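Local atomic coordinates of CbsA (Xanthomonas oryzae pv. oryzae, PDB entry 5XYH), a protein that probably hydrolyses beta-1,4-glucosidic bonds of cellulose from chain ends to release cellobiose, as a glycoside hydrolase family 6 exoglucanase of a rice pathogen. Residues S197-L200 against A201-S204. Sequence-based numbering, arbitrary orientation.
Sequences SGWL and AWRS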
# COMPACT_ATOMS: atom_id res chain seq x y z
N SER A 197 3.28 -10.07 -0.39
CA SER A 197 4.39 -11.01 -0.25
C SER A 197 4.30 -12.17 -1.24
O SER A 197 5.33 -12.77 -1.60
CB SER A 197 4.42 -11.57 1.16
OG SER A 197 3.29 -12.40 1.35
N GLY A 198 3.10 -12.51 -1.66
CA GLY A 198 2.87 -13.75 -2.37
C GLY A 198 2.47 -14.91 -1.50
O GLY A 198 2.11 -15.96 -2.03
N TRP A 199 2.54 -14.78 -0.16
CA TRP A 199 2.18 -15.90 0.70
C TRP A 199 0.69 -16.22 0.63
O TRP A 199 0.30 -17.37 0.91
CB TRP A 199 2.59 -15.63 2.15
CG TRP A 199 4.08 -15.72 2.41
CD1 TRP A 199 4.89 -14.72 2.85
CD2 TRP A 199 4.91 -16.88 2.25
NE1 TRP A 199 6.18 -15.18 2.98
CE2 TRP A 199 6.22 -16.50 2.62
CE3 TRP A 199 4.68 -18.20 1.84
CZ2 TRP A 199 7.30 -17.39 2.59
CZ3 TRP A 199 5.77 -19.09 1.80
CH2 TRP A 199 7.05 -18.68 2.18
N LEU A 200 -0.13 -15.24 0.25
CA LEU A 200 -1.56 -15.50 0.02
C LEU A 200 -1.79 -16.51 -1.09
O LEU A 200 -2.82 -17.20 -1.08
CB LEU A 200 -2.27 -14.20 -0.34
CG LEU A 200 -2.78 -13.34 0.80
CD1 LEU A 200 -3.64 -12.22 0.18
CD2 LEU A 200 -3.59 -14.22 1.73
N ALA A 201 -0.87 -16.60 -2.05
CA ALA A 201 -1.02 -17.49 -3.19
C ALA A 201 -0.33 -18.84 -2.99
O ALA A 201 -0.39 -19.70 -3.88
CB ALA A 201 -0.47 -16.80 -4.45
N TRP A 202 0.29 -19.06 -1.84
CA TRP A 202 1.18 -20.19 -1.64
C TRP A 202 0.39 -21.41 -1.15
O TRP A 202 -0.31 -21.34 -0.13
CB TRP A 202 2.26 -19.80 -0.64
CG TRP A 202 3.42 -20.72 -0.55
CD1 TRP A 202 4.49 -20.80 -1.41
CD2 TRP A 202 3.68 -21.67 0.50
NE1 TRP A 202 5.38 -21.75 -0.97
CE2 TRP A 202 4.90 -22.30 0.20
CE3 TRP A 202 2.98 -22.06 1.64
CZ2 TRP A 202 5.45 -23.29 1.01
CZ3 TRP A 202 3.53 -23.05 2.45
CH2 TRP A 202 4.75 -23.65 2.13
N ARG A 203 0.54 -22.52 -1.87
CA ARG A 203 -0.02 -23.82 -1.51
C ARG A 203 -1.46 -23.73 -1.04
O ARG A 203 -2.34 -23.32 -1.80
CB ARG A 203 0.85 -24.48 -0.45
CG ARG A 203 2.27 -24.75 -0.94
CD ARG A 203 3.01 -25.66 0.01
NE ARG A 203 2.47 -27.01 -0.07
CZ ARG A 203 2.96 -27.95 -0.86
NH1 ARG A 203 4.02 -27.69 -1.63
NH2 ARG A 203 2.39 -29.15 -0.88
N SER A 204 -1.72 -24.13 0.21
CA SER A 204 -3.11 -24.23 0.66
C SER A 204 -3.69 -22.88 1.05
O SER A 204 -4.83 -22.83 1.55
CB SER A 204 -3.22 -25.20 1.83
OG SER A 204 -2.60 -24.67 2.97
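Residues 199-201 form a single short 3-10 turn, in which A201 N donates to G198 O at 3.0 Å and W202 N to W199 O at 3.2 Å. This i to i+3 spacing sets W199 and W202 side by side, their indoles extending the same way yet turned differently. W199 presents the edge of its six-membered ring: CZ3 lies 3.6 Å from W202 CD2, over the centre of the W202 indole, and the planes meet at 77°, a T-shaped stack. With CG anti to the backbone N (chi1 -166°) and chi2 at 78°, the W202 indole turns a face to that edge. CG of R203 lies over the opposite face, so the W202 ring is sandwiched, while its NE1 donates to the carbonyl of W265, which would limit rotation of the ring. W199 O also accepts from N205 ND2. The L200 side chain packs on P151 and V154 of helix 150-155 and on Y274 of helix 271-284. Upstream, S197 OG accepts a hydrogen bond from W199 N at 2.9 Å, an ST turn. Together, ST turn, 3-10 turn and indole pair shape the loop linking strand 188-193 to helix 206-218 in the family 6 fold, a distorted beta/alpha barrel.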